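Local structure of glutathione S-transferase (Burkholderia glumae, 4ISD) at residues K146-L154 and G184-L192. The protein binds glutathione and, as a member of the glutathione S-transferase family, probably transfers it to electrophilic substrates. Residues are numbered along the deposited sequence; the frame is centred on the assembly and turned at random.
Sequences KLLSAADRL and GDPVPPKVL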
loop_
_atom_site.group_PDB
_atom_site.type_symbol
_atom_site.label_atom_id
_atom_site.label_comp_id
_atom_site.label_asym_id
_atom_site.label_seq_id
_atom_site.Cartn_x
_atom_site.Cartn_y
_atom_site.Cartn_z
ATOM N N LYS A 146 -17.229 1.412 -9.127
ATOM C CA LYS A 146 -16.684 1.406 -7.780
ATOM C C LYS A 146 -16.080 2.766 -7.464
ATOM O O LYS A 146 -16.242 3.283 -6.356
ATOM C CB LYS A 146 -15.649 0.295 -7.628
ATOM N N LEU A 147 -15.406 3.360 -8.446
ATOM C CA LEU A 147 -14.802 4.680 -8.257
ATOM C C LEU A 147 -15.864 5.745 -7.983
ATOM O O LEU A 147 -15.760 6.512 -7.031
ATOM C CB LEU A 147 -13.968 5.089 -9.473
ATOM C CG LEU A 147 -13.224 6.399 -9.214
ATOM C CD1 LEU A 147 -12.418 6.260 -7.932
ATOM C CD2 LEU A 147 -12.333 6.812 -10.388
ATOM N N LEU A 148 -16.904 5.780 -8.808
ATOM C CA LEU A 148 -17.926 6.807 -8.654
ATOM C C LEU A 148 -18.675 6.654 -7.340
ATOM O O LEU A 148 -18.992 7.638 -6.681
ATOM C CB LEU A 148 -18.896 6.783 -9.825
ATOM C CG LEU A 148 -19.901 7.922 -9.836
ATOM C CD1 LEU A 148 -19.176 9.238 -9.980
ATOM C CD2 LEU A 148 -20.874 7.718 -10.968
ATOM N N SER A 149 -18.939 5.412 -6.954
ATOM C CA SER A 149 -19.655 5.139 -5.715
ATOM C C SER A 149 -18.843 5.551 -4.498
ATOM O O SER A 149 -19.395 6.077 -3.534
ATOM C CB SER A 149 -20.017 3.661 -5.617
ATOM O OG SER A 149 -20.714 3.404 -4.409
ATOM N N ALA A 150 -17.532 5.315 -4.544
ATOM C CA ALA A 150 -16.659 5.755 -3.461
ATOM C C ALA A 150 -16.675 7.279 -3.369
ATOM O O ALA A 150 -16.786 7.844 -2.279
ATOM C CB ALA A 150 -15.242 5.256 -3.674
ATOM N N ALA A 151 -16.565 7.934 -4.524
ATOM C CA ALA A 151 -16.539 9.392 -4.595
ATOM C C ALA A 151 -17.828 9.988 -4.029
ATOM O O ALA A 151 -17.786 10.952 -3.265
ATOM C CB ALA A 151 -16.335 9.847 -6.030
ATOM N N ASP A 152 -18.963 9.400 -4.391
ATOM C CA ASP A 152 -20.251 9.905 -3.946
ATOM C C ASP A 152 -20.409 9.728 -2.438
ATOM O O ASP A 152 -21.013 10.567 -1.768
ATOM C CB ASP A 152 -21.389 9.217 -4.708
ATOM C CG ASP A 152 -22.745 9.851 -4.446
ATOM O OD1 ASP A 152 -23.446 9.403 -3.512
ATOM O OD2 ASP A 152 -23.121 10.793 -5.178
ATOM N N ARG A 153 -19.848 8.649 -1.902
ATOM C CA ARG A 153 -19.981 8.350 -0.473
ATOM C C ARG A 153 -19.033 9.163 0.436
ATOM O O ARG A 153 -19.394 9.492 1.564
ATOM C CB ARG A 153 -19.813 6.841 -0.215
ATOM N N LEU A 154 -17.835 9.486 -0.056
ATOM C CA LEU A 154 -16.777 10.063 0.779
ATOM C C LEU A 154 -16.625 11.566 0.638
ATOM O O LEU A 154 -16.099 12.227 1.531
ATOM C CB LEU A 154 -15.424 9.432 0.433
ATOM C CG LEU A 154 -15.226 7.927 0.570
ATOM C CD1 LEU A 154 -13.822 7.566 0.099
ATOM C CD2 LEU A 154 -15.448 7.472 2.004
ATOM N N GLY A 184 -18.708 6.451 -18.270
ATOM C CA GLY A 184 -19.946 6.737 -18.960
ATOM C C GLY A 184 -21.106 6.979 -18.018
ATOM O O GLY A 184 -22.271 6.890 -18.418
ATOM N N ASP A 185 -20.791 7.277 -16.763
ATOM C CA ASP A 185 -21.816 7.688 -15.808
ATOM C C ASP A 185 -21.736 9.191 -15.522
ATOM O O ASP A 185 -20.655 9.782 -15.541
ATOM C CB ASP A 185 -21.700 6.885 -14.512
ATOM C CG ASP A 185 -22.389 5.535 -14.596
ATOM O OD1 ASP A 185 -22.701 5.085 -15.722
ATOM O OD2 ASP A 185 -22.618 4.926 -13.531
ATOM N N PRO A 186 -22.886 9.827 -15.285
ATOM C CA PRO A 186 -22.778 11.253 -14.957
ATOM C C PRO A 186 -22.136 11.461 -13.589
ATOM O O PRO A 186 -22.435 10.723 -12.640
ATOM C CB PRO A 186 -24.236 11.745 -14.985
ATOM C CG PRO A 186 -25.078 10.510 -14.890
ATOM C CD PRO A 186 -24.278 9.404 -15.521
ATOM N N VAL A 187 -21.257 12.457 -13.512
ATOM C CA VAL A 187 -20.503 12.766 -12.304
ATOM C C VAL A 187 -21.133 13.905 -11.494
ATOM O O VAL A 187 -21.315 15.005 -12.010
ATOM C CB VAL A 187 -19.077 13.214 -12.654
ATOM C CG1 VAL A 187 -18.233 13.237 -11.402
ATOM C CG2 VAL A 187 -18.463 12.319 -13.722
ATOM N N PRO A 188 -21.460 13.642 -10.218
ATOM C CA PRO A 188 -21.960 14.668 -9.294
ATOM C C PRO A 188 -20.977 15.824 -9.148
ATOM O O PRO A 188 -19.818 15.595 -8.776
ATOM C CB PRO A 188 -22.060 13.913 -7.967
ATOM C CG PRO A 188 -22.338 12.506 -8.375
ATOM C CD PRO A 188 -21.522 12.294 -9.624
ATOM N N PRO A 189 -21.436 17.057 -9.429
ATOM C CA PRO A 189 -20.566 18.239 -9.396
ATOM C C PRO A 189 -19.796 18.380 -8.080
ATOM O O PRO A 189 -18.672 18.892 -8.101
ATOM C CB PRO A 189 -21.537 19.417 -9.617
ATOM C CG PRO A 189 -22.907 18.847 -9.443
ATOM C CD PRO A 189 -22.815 17.398 -9.807
ATOM N N LYS A 190 -20.366 17.902 -6.972
ATOM C CA LYS A 190 -19.647 17.892 -5.696
ATOM C C LYS A 190 -18.293 17.183 -5.765
ATOM O O LYS A 190 -17.396 17.503 -4.979
ATOM C CB LYS A 190 -20.473 17.275 -4.573
ATOM C CG LYS A 190 -20.475 15.752 -4.557
ATOM C CD LYS A 190 -21.168 15.241 -3.300
ATOM C CE LYS A 190 -21.280 13.733 -3.274
ATOM N NZ LYS A 190 -21.571 13.280 -1.877
ATOM N N VAL A 191 -18.126 16.225 -6.680
ATOM C CA VAL A 191 -16.811 15.604 -6.806
ATOM C C VAL A 191 -15.915 16.382 -7.762
ATOM O O VAL A 191 -14.699 16.410 -7.591
ATOM C CB VAL A 191 -16.851 14.079 -7.137
ATOM C CG1 VAL A 191 -18.254 13.509 -6.973
ATOM C CG2 VAL A 191 -16.266 13.790 -8.510
ATOM N N LEU A 192 -16.519 17.023 -8.756
ATOM C CA LEU A 192 -15.790 17.962 -9.602
ATOM C C LEU A 192 -15.159 19.052 -8.743
ATOM O O LEU A 192 -14.001 19.425 -8.952
ATOM C CB LEU A 192 -16.728 18.601 -10.627
ATOM C CG LEU A 192 -17.280 17.640 -11.683
ATOM C CD1 LEU A 192 -18.152 18.400 -12.679
ATOM C CD2 LEU A 192 -16.151 16.853 -12.386
#
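The ammonium group of Lys-190 is held by two backbone carbonyls at the C-terminal end of helix 139-154. NZ donates to Asp-152 O at 2.8 Å, and a second hydrogen bond goes to the carbonyl oxygen of Ile-155, just past the segment 146-154. NZ approaches Asp-152 O at a C=O...NZ angle of 138°, tilted 18° from the carbonyl plane. Beyond CG the Lys-190 chain is extended, which carries NZ across to the helix end. Carbonyls gathered at a helix C-terminus probably favour a positive charge here. The carboxylate of Asp-152 takes a lesser part. Its OD2 is 4.4 Å from Lys-190 NZ, too far for a salt bridge, but their opposite charges probably still attract. The same OD2 also lies against the ring of Pro-188, 3.7 Å from CG, and the two side chains cross at about a right angle.

Both segments belong to the all-helical C-terminal domain of the glutathione transferase fold. The contact joins helix 139-154 to the loop that leads into helix 189-199 and to the first turn of that helix.

One turn before Asp-152, Leu-148 reaches over the loop. With CG anti to the backbone N (chi1 -173°), the side chain extends from the helix to the loop, and its two methyls meet different residues. CD2 touches Asp-185 CB at 3.7 Å and also approaches the carbonyl oxygen of Pro-186. CD1 packs on Pro-188 CD at 3.9 Å, with Val-187 CG1 a looser neighbour. Deeper in the domain, Ala-151 CB meets Val-191 CG1 at 4.2 Å. Both residues are buried; Leu-177 of helix 168-177 also packs on Ala-151, and Ile-155 on Val-191.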